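PDB 3HS2: antitoxin phd from Enterobacteria phage P1, which neutralises the toxin doc by binding it and, as a DNA-binding homodimer, represses transcription in a plasmid-stabilising toxin-antitoxin system of the phage. Local coordinates for residues 17-21 with 22-26. Sequence-based numbering, arbitrary orientation.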
loop_
_atom_site.group_PDB
_atom_site.type_symbol
_atom_site.label_atom_id
_atom_site.label_comp_id
_atom_site.label_asym_id
_atom_site.label_seq_id
_atom_site.Cartn_x
_atom_site.Cartn_y
_atom_site.Cartn_z
ATOM N N LEU A 17 3.278 -15.044 -0.767
ATOM C CA LEU A 17 3.796 -14.702 -2.086
ATOM C C LEU A 17 2.859 -15.175 -3.199
ATOM O O LEU A 17 2.749 -14.531 -4.241
ATOM C CB LEU A 17 5.205 -15.267 -2.273
ATOM C CG LEU A 17 6.288 -14.552 -1.465
ATOM C CD1 LEU A 17 7.633 -15.216 -1.661
ATOM C CD2 LEU A 17 6.349 -13.095 -1.875
ATOM N N ASN A 18 2.188 -16.300 -2.973
ATOM C CA ASN A 18 1.163 -16.763 -3.896
ATOM C C ASN A 18 0.035 -15.739 -3.973
ATOM O O ASN A 18 -0.346 -15.303 -5.059
ATOM C CB ASN A 18 0.628 -18.133 -3.475
ATOM C CG ASN A 18 1.648 -19.244 -3.671
ATOM O OD1 ASN A 18 2.571 -19.123 -4.474
ATOM N ND2 ASN A 18 1.482 -20.336 -2.937
ATOM N N ASN A 19 -0.483 -15.346 -2.814
ATOM C CA ASN A 19 -1.508 -14.309 -2.741
ATOM C C ASN A 19 -1.103 -13.044 -3.495
ATOM O O ASN A 19 -1.869 -12.524 -4.301
ATOM C CB ASN A 19 -1.828 -13.970 -1.281
ATOM C CG ASN A 19 -2.768 -14.976 -0.638
ATOM O OD1 ASN A 19 -3.377 -15.798 -1.320
ATOM N ND2 ASN A 19 -2.893 -14.909 0.682
ATOM N N VAL A 20 0.110 -12.559 -3.233
ATOM C CA VAL A 20 0.620 -11.350 -3.874
ATOM C C VAL A 20 0.704 -11.494 -5.393
ATOM O O VAL A 20 0.327 -10.584 -6.129
ATOM C CB VAL A 20 2.012 -10.967 -3.339
ATOM C CG1 VAL A 20 2.641 -9.904 -4.218
ATOM C CG2 VAL A 20 1.923 -10.492 -1.896
ATOM N N GLU A 21 1.205 -12.635 -5.859
ATOM C CA GLU A 21 1.316 -12.879 -7.293
ATOM C C GLU A 21 -0.049 -12.829 -7.973
ATOM O O GLU A 21 -0.156 -12.466 -9.144
ATOM C CB GLU A 21 1.991 -14.227 -7.570
ATOM C CG GLU A 21 1.729 -14.761 -8.970
ATOM C CD GLU A 21 2.591 -15.958 -9.322
ATOM O OE1 GLU A 21 2.151 -16.778 -10.155
ATOM O OE2 GLU A 21 3.705 -16.077 -8.771
ATOM N N ALA A 22 -1.088 -13.194 -7.231
ATOM C CA ALA A 22 -2.441 -13.202 -7.769
ATOM C C ALA A 22 -3.092 -11.825 -7.674
ATOM O O ALA A 22 -4.305 -11.694 -7.836
ATOM C CB ALA A 22 -3.291 -14.249 -7.059
ATOM N N GLY A 23 -2.284 -10.804 -7.403
ATOM C CA GLY A 23 -2.758 -9.429 -7.404
ATOM C C GLY A 23 -2.996 -8.826 -6.033
ATOM O O GLY A 23 -3.332 -7.646 -5.917
ATOM N N GLU A 24 -2.816 -9.626 -4.990
ATOM C CA GLU A 24 -3.084 -9.175 -3.629
ATOM C C GLU A 24 -1.987 -8.254 -3.099
ATOM O O GLU A 24 -0.798 -8.497 -3.310
ATOM C CB GLU A 24 -3.255 -10.384 -2.708
ATOM C CG GLU A 24 -3.874 -10.077 -1.356
ATOM C CD GLU A 24 -4.271 -11.336 -0.606
ATOM O OE1 GLU A 24 -4.528 -12.364 -1.269
ATOM O OE2 GLU A 24 -4.330 -11.296 0.642
ATOM N N GLU A 25 -2.392 -7.185 -2.424
ATOM C CA GLU A 25 -1.449 -6.322 -1.729
ATOM C C GLU A 25 -1.476 -6.677 -0.248
ATOM O O GLU A 25 -2.537 -6.693 0.373
ATOM C CB GLU A 25 -1.808 -4.852 -1.938
ATOM C CG GLU A 25 -1.734 -4.407 -3.391
ATOM C CD GLU A 25 -2.329 -3.031 -3.608
ATOM O OE1 GLU A 25 -3.074 -2.556 -2.724
ATOM O OE2 GLU A 25 -2.053 -2.425 -4.666
ATOM N N VAL A 26 -0.314 -6.982 0.315
ATOM C CA VAL A 26 -0.264 -7.475 1.685
ATOM C C VAL A 26 0.580 -6.596 2.589
ATOM O O VAL A 26 1.763 -6.371 2.336
ATOM C CB VAL A 26 0.249 -8.924 1.747
ATOM C CG1 VAL A 26 0.524 -9.333 3.184
ATOM C CG2 VAL A 26 -0.760 -9.856 1.110
HETATM O O HOH W 1 0.284 -7.740 -5.811
#
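Gly23 and Glu24 turn back over the last carbonyls of helix 13-21 and close it with a Schellman motif. Glu24 N reaches Asn19 O at 3.1 Å, and inside that loop Gly23 N donates to Val20 O at 2.9 Å, standing well above the carbonyl plane, 59° out of it. Gly23 takes the C-prime place with a positive phi, a conformation in which a CB would crowd the carbonyl oxygen of Ala22. One residue earlier, Ala22 N keeps the helical bond to Asn18 O (3.1 Å) and shares its hydrogen weakly with Asn19 O, which thus receives two backbone N-H groups. Val20 O has a second donor too: a water gives one hydrogen to it and the other to Glu24 O, bridging the helix end and the departing chain. Glu24 O also accepts a CA-H...O contact from Val20 CA at 3.2 Å.

Among the side chains, Asn19 and Glu24 extend alongside each other in the same direction, the amide and carboxylate planes 25° apart. With CG swung opposite the backbone N (chi1 -165°), Glu24 sends its extended chain back along the helix end and lays OE1 against Asn19 CB, 3.1 Å away. The apolar contact is slighter, Val20 CG2 meeting Val26 CG2 at 4.1 Å.

Glu21 forms a salt bridge with Arg33 of the second subunit, and Glu25 another with Lys48 of that subunit, so both the helix end and the connecting loop contribute to the contact with it. Within the chain, this helix cap redirects the backbone from helix 13-21 into strand 26-29, the middle strand of the sheet. Val20 and Val26 both rest on Ile38 of strand 36-40, and Val26 also touches Ile4 of strand 2-5.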